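PDB 4TQJ: lectin 2 from Agrocybe aegerita, which binds glycans that end in a non-reducing terminal N-acetylglucosamine, a sugar this fungal lectin of the beta-propeller type recognises specifically. Local coordinates for residues N46-Q49 against N50-G53; I132-E136 against K137-V141; T180-G183 against H184-V188; I244-K248 against A249-V253; W333-K337 against H338-V342. The protein carries 1 engineered substitution. One frame throughout, in Å; residues are numbered along the deposited sequence.

Contact 1: residues N46-Q49 against N50-G53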
loop_
_atom_site.group_PDB
_atom_site.type_symbol
_atom_site.label_atom_id
_atom_site.label_comp_id
_atom_site.label_asym_id
_atom_site.label_seq_id
_atom_site.Cartn_x
_atom_site.Cartn_y
_atom_site.Cartn_z
ATOM N N ASN A 46 -6.765 -21.195 8.211
ATOM C CA ASN A 46 -6.277 -21.480 9.540
ATOM C C ASN A 46 -6.616 -20.278 10.431
ATOM O O ASN A 46 -7.276 -19.353 9.975
ATOM C CB ASN A 46 -4.771 -21.748 9.495
ATOM C CG ASN A 46 -4.314 -22.710 10.584
ATOM O OD1 ASN A 46 -4.730 -22.604 11.736
ATOM N ND2 ASN A 46 -3.454 -23.661 10.219
ATOM N N PHE A 47 -6.192 -20.298 11.690
ATOM C CA PHE A 47 -6.483 -19.193 12.602
ATOM C C PHE A 47 -7.982 -18.954 12.772
ATOM O O PHE A 47 -8.408 -17.828 12.996
ATOM C CB PHE A 47 -5.846 -17.904 12.088
ATOM C CG PHE A 47 -4.358 -17.967 11.981
ATOM C CD1 PHE A 47 -3.569 -17.916 13.119
ATOM C CD2 PHE A 47 -3.740 -18.061 10.740
ATOM C CE1 PHE A 47 -2.181 -17.960 13.024
ATOM C CE2 PHE A 47 -2.362 -18.111 10.641
ATOM C CZ PHE A 47 -1.582 -18.058 11.783
ATOM N N ALA A 48 -8.779 -20.011 12.686
ATOM C CA ALA A 48 -10.225 -19.852 12.619
ATOM C C ALA A 48 -10.999 -20.840 13.498
ATOM O O ALA A 48 -10.484 -21.901 13.867
ATOM C CB ALA A 48 -10.686 -19.960 11.168
ATOM N N GLN A 49 -12.239 -20.475 13.822
ATOM C CA GLN A 49 -13.139 -21.312 14.606
ATOM C C GLN A 49 -13.238 -22.709 13.998
ATOM O O GLN A 49 -13.201 -23.717 14.704
ATOM C CB GLN A 49 -14.541 -20.687 14.630
ATOM C CG GLN A 49 -15.556 -21.443 15.477
ATOM C CD GLN A 49 -15.353 -21.222 16.963
ATOM O OE1 GLN A 49 -14.612 -20.331 17.375
ATOM N NE2 GLN A 49 -16.020 -22.028 17.778
ATOM N N ASN A 50 -13.364 -22.759 12.676
ATOM C CA ASN A 50 -13.529 -24.027 11.976
ATOM C C ASN A 50 -12.353 -24.391 11.081
ATOM O O ASN A 50 -12.496 -25.189 10.159
ATOM C CB ASN A 50 -14.836 -24.031 11.184
ATOM C CG ASN A 50 -16.034 -23.764 12.064
ATOM O OD1 ASN A 50 -16.099 -24.250 13.193
ATOM N ND2 ASN A 50 -16.985 -22.974 11.562
ATOM N N ALA A 51 -11.192 -23.812 11.368
ATOM C CA ALA A 51 -9.947 -24.206 10.720
ATOM C C ALA A 51 -8.764 -24.002 11.661
ATOM O O ALA A 51 -8.239 -22.899 11.766
ATOM C CB ALA A 51 -9.747 -23.425 9.433
ATOM N N GLY A 52 -8.358 -25.062 12.355
ATOM C CA GLY A 52 -7.225 -24.997 13.261
ATOM C C GLY A 52 -7.656 -25.003 14.714
ATOM O O GLY A 52 -6.824 -25.023 15.617
ATOM N N GLY A 53 -8.964 -24.973 14.935
ATOM C CA GLY A 53 -9.517 -25.016 16.279
ATOM C C GLY A 53 -9.259 -23.782 17.129
ATOM O O GLY A 53 -9.090 -23.893 18.337
HETATM O O HOH W 1 -11.482 -26.246 13.610
#
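Ala48 and Ala51 close a type I beta turn in the loop that leaves strand 41-44, the outermost strand of its blade, and runs on to strand 60-64 of the next. The two residues form a single antiparallel hydrogen-bonded pair: Ala48 N donates to Ala51 O over 3.1 Å, and the return bond from Ala51 N to Ala48 O is weak at 3.2 Å. Their methyl groups lie together, with 4.0 Å between Ala48 CB and Ala51 CB. Phe47 and Ala48 both face Ala51, which makes the pairing a G1 beta bulge, with Phe47 at a positive phi of 59°. Before the bulge, Asn46 CA brings its hydrogen to Ala51 O at 3.3 Å. The side chain of Asn46 folds back along its own backbone: with CG anti to N (chi1 -150°), OD1 receives Phe47 N at 2.7 Å, in the carbonyl plane and on a lone pair. The same oxygen also accepts a bond from the indole NE1 of Trp54, whose ring meets that of Phe47. At the far end a water donates to Gln49 O and is weakly bonded by Gly53 N. Arg61 reaches Phe47 O from the following strand. Asn46 OD1, taking both Phe47 N and Trp54 NE1, probably adds to the single good backbone bond in holding the loop's shape.

Contact 2: residues I132-E136 against K137-V141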
loop_
_atom_site.group_PDB
_atom_site.type_symbol
_atom_site.label_atom_id
_atom_site.label_comp_id
_atom_site.label_asym_id
_atom_site.label_seq_id
_atom_site.Cartn_x
_atom_site.Cartn_y
_atom_site.Cartn_z
ATOM N N ILE A 132 5.609 -9.053 23.215
ATOM C CA ILE A 132 5.582 -8.557 24.581
ATOM C C ILE A 132 4.313 -9.013 25.268
ATOM O O ILE A 132 3.206 -8.760 24.799
ATOM C CB ILE A 132 5.776 -7.013 24.644
ATOM C CG1 ILE A 132 5.596 -6.484 26.070
ATOM C CG2 ILE A 132 4.855 -6.293 23.692
ATOM C CD1 ILE A 132 6.206 -5.088 26.232
ATOM N N GLY A 133 4.475 -9.716 26.379
ATOM C CA GLY A 133 3.326 -10.246 27.083
ATOM C C GLY A 133 3.310 -9.821 28.529
ATOM O O GLY A 133 4.332 -9.850 29.203
ATOM N N PHE A 134 2.142 -9.411 29.000
ATOM C CA PHE A 134 1.968 -9.067 30.405
ATOM C C PHE A 134 1.483 -10.321 31.110
ATOM O O PHE A 134 0.290 -10.608 31.133
ATOM C CB PHE A 134 0.971 -7.916 30.558
ATOM C CG PHE A 134 1.515 -6.575 30.096
ATOM C CD1 PHE A 134 2.144 -5.720 30.994
ATOM C CD2 PHE A 134 1.412 -6.181 28.766
ATOM C CE1 PHE A 134 2.661 -4.485 30.574
ATOM C CE2 PHE A 134 1.926 -4.943 28.341
ATOM C CZ PHE A 134 2.543 -4.101 29.241
ATOM N N GLY A 135 2.431 -11.075 31.662
ATOM C CA GLY A 135 2.138 -12.390 32.201
ATOM C C GLY A 135 2.006 -12.452 33.713
ATOM O O GLY A 135 1.553 -11.500 34.351
ATOM N N GLU A 136 2.406 -13.584 34.283
ATOM C CA GLU A 136 2.223 -13.817 35.706
ATOM C C GLU A 136 3.238 -13.027 36.517
ATOM O O GLU A 136 2.866 -12.175 37.333
ATOM C CB GLU A 136 2.291 -15.321 36.009
ATOM C CG GLU A 136 1.670 -15.729 37.330
ATOM C CD GLU A 136 0.146 -15.778 37.313
ATOM O OE1 GLU A 136 -0.478 -15.635 36.232
ATOM O OE2 GLU A 136 -0.436 -15.963 38.406
ATOM N N LYS A 137 4.519 -13.276 36.273
ATOM C CA LYS A 137 5.580 -12.662 37.063
ATOM C C LYS A 137 5.989 -11.280 36.554
ATOM O O LYS A 137 6.864 -10.630 37.116
ATOM C CB LYS A 137 6.808 -13.579 37.114
ATOM C CG LYS A 137 6.568 -14.956 37.709
ATOM C CD LYS A 137 7.902 -15.709 37.797
ATOM C CE LYS A 137 7.720 -17.226 37.865
ATOM N NZ LYS A 137 7.017 -17.675 39.099
ATOM N N GLY A 138 5.370 -10.831 35.474
ATOM C CA GLY A 138 5.679 -9.518 34.958
ATOM C C GLY A 138 5.610 -9.453 33.455
ATOM O O GLY A 138 4.838 -10.174 32.836
ATOM N N VAL A 139 6.407 -8.563 32.875
ATOM C CA VAL A 139 6.415 -8.354 31.434
ATOM C C VAL A 139 7.451 -9.262 30.807
ATOM O O VAL A 139 8.641 -9.124 31.074
ATOM C CB VAL A 139 6.804 -6.916 31.086
ATOM C CG1 VAL A 139 6.780 -6.698 29.568
ATOM C CG2 VAL A 139 5.895 -5.943 31.801
ATOM N N LEU A 140 6.987 -10.200 29.989
ATOM C CA LEU A 140 7.867 -11.112 29.281
ATOM C C LEU A 140 8.041 -10.602 27.869
ATOM O O LEU A 140 7.059 -10.253 27.208
ATOM C CB LEU A 140 7.256 -12.515 29.215
ATOM C CG LEU A 140 7.356 -13.440 30.424
ATOM C CD1 LEU A 140 8.791 -13.548 30.880
ATOM C CD2 LEU A 140 6.460 -12.966 31.557
ATOM N N VAL A 141 9.286 -10.553 27.410
ATOM C CA VAL A 141 9.577 -10.152 26.043
ATOM C C VAL A 141 10.391 -11.227 25.324
ATOM O O VAL A 141 11.335 -11.786 25.884
ATOM C CB VAL A 141 10.332 -8.806 25.996
ATOM C CG1 VAL A 141 10.925 -8.566 24.615
ATOM C CG2 VAL A 141 9.410 -7.667 26.375
#
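Val139 stands between Ile132 and Phe134 on one face of the hairpin formed by strands 130-134 and 139-142, and each of its methyls serves one neighbour. Because CG1 is anti to the backbone N (chi1 -179°), it turns to Ile132, 3.7 Å from CG1 of that residue. CG2 goes instead to the phenyl ring of Phe134, reaching CE1 at 3.8 Å, and the two side chains run next to each other in the same direction. Ile132 is shared: its CG1 is also 4.0 Å from CG2 of Val141, its partner in the opposing strand. Gly133 leaves the other face clear of any side chain of its own, and Leu140, its partner there, touches Phe104. Two backbone bonds join Gly133 to Leu140, each 2.8 Å, from Gly133 N to Leu140 O and from Leu140 N to Gly133 O. Nearer the turn, Gly135 N donates to Gly138 O. On the turn itself Glu136 hands OE1 to His116 NE2. Leu176 of the next blade packs on Ile132 and Phe134, and Arg174 on Phe134. The branches these strands offer to the neighbouring blade are thus apolar, and the charged groups stay at the turn, which suits blade-on-blade packing.

Contact 3: residues T180-G183 against H184-V188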
loop_
_atom_site.group_PDB
_atom_site.type_symbol
_atom_site.label_atom_id
_atom_site.label_comp_id
_atom_site.label_asym_id
_atom_site.label_seq_id
_atom_site.Cartn_x
_atom_site.Cartn_y
_atom_site.Cartn_z
ATOM N N THR A 180 7.573 9.215 27.088
ATOM C CA THR A 180 8.829 9.879 27.464
ATOM C C THR A 180 9.355 10.784 26.366
ATOM O O THR A 180 10.174 11.663 26.625
ATOM C CB THR A 180 9.953 8.893 27.810
ATOM O OG1 THR A 180 10.304 8.139 26.644
ATOM C CG2 THR A 180 9.538 7.958 28.938
ATOM N N GLY A 181 8.907 10.553 25.136
ATOM C CA GLY A 181 9.341 11.351 24.004
ATOM C C GLY A 181 10.621 10.888 23.324
ATOM O O GLY A 181 11.268 11.674 22.636
ATOM N N ASN A 182 10.998 9.622 23.501
ATOM C CA ASN A 182 12.237 9.121 22.888
ATOM C C ASN A 182 11.992 8.222 21.683
ATOM O O ASN A 182 12.891 7.503 21.248
ATOM C CB ASN A 182 13.126 8.406 23.919
ATOM C CG ASN A 182 12.557 7.067 24.355
ATOM O OD1 ASN A 182 11.408 6.750 24.070
ATOM N ND2 ASN A 182 13.361 6.280 25.058
ATOM N N GLY A 183 10.774 8.270 21.147
ATOM C CA GLY A 183 10.425 7.512 19.964
ATOM C C GLY A 183 10.069 6.059 20.232
ATOM O O GLY A 183 9.515 5.386 19.362
ATOM N N HIS A 184 10.391 5.575 21.428
ATOM C CA HIS A 184 10.171 4.180 21.790
ATOM C C HIS A 184 8.915 4.005 22.641
ATOM O O HIS A 184 8.548 4.891 23.421
ATOM C CB HIS A 184 11.388 3.625 22.537
ATOM C CG HIS A 184 12.589 3.407 21.666
ATOM N ND1 HIS A 184 13.253 4.442 21.037
ATOM C CD2 HIS A 184 13.242 2.274 21.316
ATOM C CE1 HIS A 184 14.261 3.953 20.337
ATOM N NE2 HIS A 184 14.278 2.641 20.492
ATOM N N LEU A 185 8.266 2.850 22.506
ATOM C CA LEU A 185 7.030 2.580 23.243
ATOM C C LEU A 185 7.267 2.292 24.723
ATOM O O LEU A 185 7.974 1.352 25.067
ATOM C CB LEU A 185 6.299 1.401 22.618
ATOM C CG LEU A 185 5.710 1.641 21.231
ATOM C CD1 LEU A 185 5.144 0.350 20.678
ATOM C CD2 LEU A 185 4.648 2.719 21.281
ATOM N N ASP A 186 6.650 3.083 25.596
ATOM C CA ASP A 186 6.760 2.847 27.034
ATOM C C ASP A 186 5.571 2.044 27.540
ATOM O O ASP A 186 4.613 1.832 26.803
ATOM C CB ASP A 186 6.842 4.179 27.769
ATOM C CG ASP A 186 7.836 5.114 27.124
ATOM O OD1 ASP A 186 9.002 4.690 26.964
ATOM O OD2 ASP A 186 7.443 6.239 26.746
ATOM N N ILE A 187 5.654 1.583 28.787
ATOM C CA ILE A 187 4.540 0.901 29.427
ATOM C C ILE A 187 3.731 1.915 30.241
ATOM O O ILE A 187 4.274 2.649 31.064
ATOM C CB ILE A 187 5.018 -0.233 30.362
ATOM C CG1 ILE A 187 5.660 -1.369 29.551
ATOM C CG2 ILE A 187 3.848 -0.744 31.214
ATOM C CD1 ILE A 187 6.344 -2.454 30.398
ATOM N N VAL A 188 2.437 1.972 29.975
ATOM C CA VAL A 188 1.541 2.839 30.717
ATOM C C VAL A 188 0.513 1.976 31.423
ATOM O O VAL A 188 -0.294 1.321 30.768
ATOM C CB VAL A 188 0.796 3.794 29.785
ATOM C CG1 VAL A 188 -0.156 4.655 30.594
ATOM C CG2 VAL A 188 1.787 4.650 28.992
#
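Gly183, at positive phi, bends the chain out of the loop and into His184, after which it extends to join strand 186-190; Gly181 also has positive phi, so the loop curls back until Thr180 sits beside Asp186. Thr180 N donates to Asp186 OD2 over 3.0 Å, arriving on the syn side of the carboxylate and 30° out of its plane. The hydroxyl OG1 adds a weak bond to the same OD2 at 3.4 Å. This curl belongs to the FG-GAP-like repeat, and the run from Asp178 to Asp186, with its spaced glycines and closing aspartate, recurs with small changes in several other blades of the propeller. Asn182 and His184 are tied twice. With its chi1 of 71°, Asn182 swings CG back over its own backbone, and OD1 then takes His184 N at 3.1 Å from above the carbonyl plane. In return the imidazole donates ND1 to Asn182 O at 3.1 Å, an almost straight bond of 169° lying in the ring plane. The amide and the ring are strongly inclined to each other. Asn182 ND2 has its partner in Asn200 O, while Asp186 OD1 accepts Asn200 N and OD2 also accepts Val179 N.

Contact 4: residues I244-K248 against A249-V253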
loop_
_atom_site.group_PDB
_atom_site.type_symbol
_atom_site.label_atom_id
_atom_site.label_comp_id
_atom_site.label_asym_id
_atom_site.label_seq_id
_atom_site.Cartn_x
_atom_site.Cartn_y
_atom_site.Cartn_z
ATOM N N ILE A 244 -6.466 10.653 28.421
ATOM C CA ILE A 244 -7.835 11.133 28.421
ATOM C C ILE A 244 -8.769 9.996 28.789
ATOM O O ILE A 244 -8.500 8.842 28.485
ATOM C CB ILE A 244 -8.221 11.774 27.057
ATOM C CG1 ILE A 244 -9.669 12.275 27.064
ATOM C CG2 ILE A 244 -7.978 10.791 25.907
ATOM C CD1 ILE A 244 -10.001 13.245 25.919
ATOM N N GLY A 245 -9.850 10.324 29.486
ATOM C CA GLY A 245 -10.782 9.315 29.940
ATOM C C GLY A 245 -12.176 9.897 30.004
ATOM O O GLY A 245 -12.349 11.072 30.319
ATOM N N CYS A 246 -13.166 9.075 29.689
ATOM C CA CYS A 246 -14.559 9.485 29.775
ATOM C C CYS A 246 -15.113 9.040 31.123
ATOM O O CYS A 246 -15.290 7.847 31.361
ATOM C CB CYS A 246 -15.367 8.839 28.650
ATOM S SG CYS A 246 -14.655 9.121 27.015
ATOM N N GLY A 247 -15.375 10.008 31.995
ATOM C CA GLY A 247 -15.765 9.726 33.359
ATOM C C GLY A 247 -17.232 9.975 33.636
ATOM O O GLY A 247 -18.085 9.598 32.843
ATOM N N LYS A 248 -17.523 10.589 34.779
ATOM C CA LYS A 248 -18.904 10.858 35.171
ATOM C C LYS A 248 -19.356 12.166 34.557
ATOM O O LYS A 248 -20.318 12.203 33.774
ATOM C CB LYS A 248 -19.005 10.948 36.704
ATOM C CG LYS A 248 -20.413 11.148 37.262
ATOM C CD LYS A 248 -20.365 11.397 38.775
ATOM C CE LYS A 248 -21.718 11.185 39.445
ATOM N NZ LYS A 248 -22.776 12.092 38.939
ATOM N N ALA A 249 -18.650 13.241 34.910
ATOM C CA ALA A 249 -19.042 14.592 34.500
ATOM C C ALA A 249 -18.709 14.872 33.038
ATOM O O ALA A 249 -19.235 15.819 32.460
ATOM C CB ALA A 249 -18.409 15.656 35.411
ATOM N N GLY A 250 -17.871 14.033 32.429
ATOM C CA GLY A 250 -17.428 14.264 31.054
ATOM C C GLY A 250 -16.036 13.705 30.790
ATOM O O GLY A 250 -15.657 12.725 31.415
ATOM N N CYS A 251 -15.281 14.321 29.877
ATOM C CA CYS A 251 -13.913 13.886 29.576
ATOM C C CYS A 251 -12.865 14.685 30.335
ATOM O O CYS A 251 -12.836 15.923 30.279
ATOM C CB CYS A 251 -13.612 13.992 28.078
ATOM S SG CYS A 251 -14.742 13.089 27.032
ATOM N N TRP A 252 -12.006 13.952 31.031
ATOM C CA TRP A 252 -10.916 14.506 31.815
ATOM C C TRP A 252 -9.590 14.213 31.117
ATOM O O TRP A 252 -9.374 13.087 30.670
ATOM C CB TRP A 252 -10.894 13.811 33.171
ATOM C CG TRP A 252 -12.049 14.191 34.035
ATOM C CD1 TRP A 252 -13.272 13.577 34.105
ATOM C CD2 TRP A 252 -12.085 15.274 34.969
ATOM N NE1 TRP A 252 -14.072 14.228 35.023
ATOM C CE2 TRP A 252 -13.362 15.267 35.571
ATOM C CE3 TRP A 252 -11.157 16.246 35.358
ATOM C CZ2 TRP A 252 -13.739 16.203 36.541
ATOM C CZ3 TRP A 252 -11.536 17.188 36.317
ATOM C CH2 TRP A 252 -12.813 17.149 36.904
ATOM N N VAL A 253 -8.708 15.207 31.014
ATOM C CA VAL A 253 -7.366 14.930 30.519
ATOM C C VAL A 253 -6.235 15.465 31.392
ATOM O O VAL A 253 -6.401 16.435 32.144
ATOM C CB VAL A 253 -7.139 15.332 29.014
ATOM C CG1 VAL A 253 -8.442 15.539 28.263
ATOM C CG2 VAL A 253 -6.224 16.528 28.905
#
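Backbone bonds join Gly245 to Trp252, an antiparallel hydrogen-bonded pair in which Gly245 N reaches Trp252 O and Trp252 N reaches Gly245 O, both at 3.0 Å. Closer to the turn Gly247 N donates to Gly250 O at 2.8 Å. Alpha hydrogens reinforce the pairing, since Cys251 CA lies 3.3 Å from Gly245 O and Ile244 CA also approaches Trp252 O. Apolar contacts occupy the face that carries Ile244, Cys246, Cys251 and Val253. The tip of Ile244, CD1, lies 3.6 Å from CG1 of Val253, the branch that does all the touching. Ile244 is fully extended, its CG1 opposite the backbone N (chi1 180°), and CD1 comes as far as Cys251 CB, a looser approach. Cys246 and Cys251, paired on the same face, bring SG to SG at 4.0 Å, in van der Waals contact and not a disulfide. Ile287 and Arg285 of the next blade come up against this face, on Ile244 and Cys246. Off the sheet, Lys248 NZ at the turn forms a salt bridge with Asp275. Trp252 turns to the other face and rests on Leu267. The hairpin joins the two middle strands of a four-stranded antiparallel sheet, the form of a beta-propeller blade.

Contact 5: residues W333-K337 against H338-V342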
loop_
_atom_site.group_PDB
_atom_site.type_symbol
_atom_site.label_atom_id
_atom_site.label_comp_id
_atom_site.label_asym_id
_atom_site.label_seq_id
_atom_site.Cartn_x
_atom_site.Cartn_y
_atom_site.Cartn_z
ATOM N N TRP A 333 -27.855 -0.386 16.182
ATOM C CA TRP A 333 -26.497 -0.895 16.371
ATOM C C TRP A 333 -26.261 -1.376 17.804
ATOM O O TRP A 333 -26.646 -0.708 18.758
ATOM C CB TRP A 333 -25.472 0.172 15.961
ATOM C CG TRP A 333 -25.503 0.415 14.484
ATOM C CD1 TRP A 333 -26.454 1.098 13.793
ATOM C CD2 TRP A 333 -24.552 -0.044 13.517
ATOM N NE1 TRP A 333 -26.159 1.099 12.449
ATOM C CE2 TRP A 333 -24.994 0.407 12.252
ATOM C CE3 TRP A 333 -23.367 -0.788 13.594
ATOM C CZ2 TRP A 333 -24.300 0.134 11.075
ATOM C CZ3 TRP A 333 -22.670 -1.056 12.415
ATOM C CH2 TRP A 333 -23.137 -0.590 11.176
ATOM N N THR A 334 -25.639 -2.544 17.952
ATOM C CA THR A 334 -25.374 -3.094 19.275
ATOM C C THR A 334 -23.929 -3.517 19.417
ATOM O O THR A 334 -23.294 -3.986 18.460
ATOM C CB THR A 334 -26.239 -4.335 19.589
ATOM O OG1 THR A 334 -25.804 -5.438 18.781
ATOM C CG2 THR A 334 -27.701 -4.053 19.326
ATOM N N VAL A 335 -23.416 -3.357 20.625
ATOM C CA VAL A 335 -22.044 -3.727 20.927
ATOM C C VAL A 335 -21.842 -5.240 20.804
ATOM O O VAL A 335 -20.756 -5.699 20.448
ATOM C CB VAL A 335 -21.659 -3.249 22.344
ATOM C CG1 VAL A 335 -20.215 -3.569 22.640
ATOM C CG2 VAL A 335 -21.913 -1.743 22.486
ATOM N N SER A 336 -22.890 -6.012 21.083
ATOM C CA SER A 336 -22.777 -7.475 21.091
ATOM C C SER A 336 -22.772 -8.135 19.711
ATOM O O SER A 336 -22.359 -9.289 19.585
ATOM C CB SER A 336 -23.891 -8.091 21.921
ATOM O OG SER A 336 -25.146 -7.760 21.364
ATOM N N LYS A 337 -23.222 -7.420 18.681
ATOM C CA LYS A 337 -23.335 -8.002 17.348
ATOM C C LYS A 337 -22.551 -7.269 16.287
ATOM O O LYS A 337 -22.131 -7.858 15.289
ATOM C CB LYS A 337 -24.796 -8.048 16.903
ATOM C CG LYS A 337 -25.657 -9.019 17.663
ATOM C CD LYS A 337 -27.005 -9.181 16.980
ATOM C CE LYS A 337 -27.826 -10.246 17.685
ATOM N NZ LYS A 337 -27.905 -10.026 19.166
ATOM N N HIS A 338 -22.383 -5.968 16.475
ATOM C CA HIS A 338 -21.856 -5.146 15.399
ATOM C C HIS A 338 -20.487 -4.582 15.755
ATOM O O HIS A 338 -20.130 -4.466 16.934
ATOM C CB HIS A 338 -22.861 -4.050 15.019
ATOM C CG HIS A 338 -24.260 -4.560 14.839
ATOM N ND1 HIS A 338 -25.339 -4.042 15.524
ATOM C CD2 HIS A 338 -24.755 -5.546 14.053
ATOM C CE1 HIS A 338 -26.436 -4.690 15.171
ATOM N NE2 HIS A 338 -26.109 -5.609 14.282
ATOM N N ARG A 339 -19.705 -4.272 14.729
ATOM C CA ARG A 339 -18.360 -3.766 14.938
ATOM C C ARG A 339 -18.260 -2.377 14.344
ATOM O O ARG A 339 -18.622 -2.167 13.193
ATOM C CB ARG A 339 -17.337 -4.696 14.290
ATOM C CG ARG A 339 -17.131 -6.012 15.026
ATOM C CD ARG A 339 -16.044 -6.853 14.357
ATOM N NE ARG A 339 -15.740 -8.069 15.117
ATOM C CZ ARG A 339 -16.309 -9.254 14.905
ATOM N NH1 ARG A 339 -17.211 -9.392 13.950
ATOM N NH2 ARG A 339 -15.971 -10.306 15.645
ATOM N N ARG A 340 -17.777 -1.421 15.128
ATOM C CA ARG A 340 -17.549 -0.083 14.593
ATOM C C ARG A 340 -16.096 0.366 14.755
ATOM O O ARG A 340 -15.433 0.007 15.730
ATOM C CB ARG A 340 -18.529 0.924 15.206
ATOM C CG ARG A 340 -19.957 0.773 14.646
ATOM C CD ARG A 340 -21.000 1.336 15.599
ATOM N NE ARG A 340 -21.199 0.446 16.744
ATOM C CZ ARG A 340 -22.046 0.690 17.738
ATOM N NH1 ARG A 340 -22.773 1.792 17.727
ATOM N NH2 ARG A 340 -22.167 -0.165 18.743
ATOM N N PHE A 341 -15.617 1.130 13.774
ATOM C CA PHE A 341 -14.237 1.594 13.750
ATOM C C PHE A 341 -14.175 3.053 13.334
ATOM O O PHE A 341 -15.010 3.541 12.561
ATOM C CB PHE A 341 -13.386 0.772 12.770
ATOM C CG PHE A 341 -13.589 -0.720 12.868
ATOM C CD1 PHE A 341 -12.708 -1.505 13.581
ATOM C CD2 PHE A 341 -14.668 -1.336 12.235
ATOM C CE1 PHE A 341 -12.888 -2.892 13.658
ATOM C CE2 PHE A 341 -14.854 -2.712 12.316
ATOM C CZ PHE A 341 -13.954 -3.489 13.020
ATOM N N VAL A 342 -13.172 3.742 13.851
ATOM C CA VAL A 342 -12.895 5.118 13.472
ATOM C C VAL A 342 -11.444 5.159 12.994
ATOM O O VAL A 342 -10.511 5.165 13.802
ATOM C CB VAL A 342 -13.120 6.084 14.646
ATOM C CG1 VAL A 342 -12.949 7.528 14.185
ATOM C CG2 VAL A 342 -14.517 5.852 15.280
HETATM O O HOH W 2 -24.506 -0.011 20.406
#
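His338 joins the loop 333-337 to the start of strand 339-343, and each part of its side chain has a neighbour in that loop. CB lies 3.6 Å from CE3 of Trp333, whose ring plane is inclined 67° to the imidazole. CB is also close to Thr334 O, which accepts His338 N at 2.9 Å. With CG anti to the carbonyl carbon (chi1 -48°), the ring swings back over the loop, and ND1 accepts the backbone N of Thr334 at 2.9 Å in a nearly straight bond of 163°. CE1 passes the Thr334 hydroxyl, OG1, at 3.7 Å. Over one face of the ring lies Lys337 CB, 3.9 Å from the centroid, a CH-pi contact. At the tip, NE2 bonds to Glu358 OE1. Arg340, two residues on, grips the other end of the loop: Trp333 CB sits over one face of the guanidinium, 3.6 Å from NH1, which also bonds to Phe327 O. A water joins Arg340 NH2 to Trp333 O. This Trp-x4-His-x-Arg pattern recurs at the equivalent place in other blades. Since ND1 is used as an acceptor, the ring proton is expected on NE2, facing Glu358; the histidine is thereby fixed in rotation by a bond at each nitrogen, and it ties loop 333-337 to the segment after strand 352-356.

How the contacts relate
The contacts follow one another round a beta-propeller built of antiparallel blades, mostly four-stranded. Contact 1 leaves the blade in which strand 395-399 joins strand 20-25, closing the ring with strands from near both chain ends. Contacts 2 and 4 are equivalent hairpins between the middle strands of two blades, their centres about 30 Å apart. Contact 3 lies in the blade between them, to which strand 4-5 adds, and its Ile187 CD1 packs on Val139 CG2 of contact 2 at 3.8 Å. Contact 5 enters the blade of strand 339-343, across the chain's centre from contacts 2 and 3. The histidine-glutamate pair of contact 5 recurs, as His116 with Glu136 of contact 2, at an equivalent place.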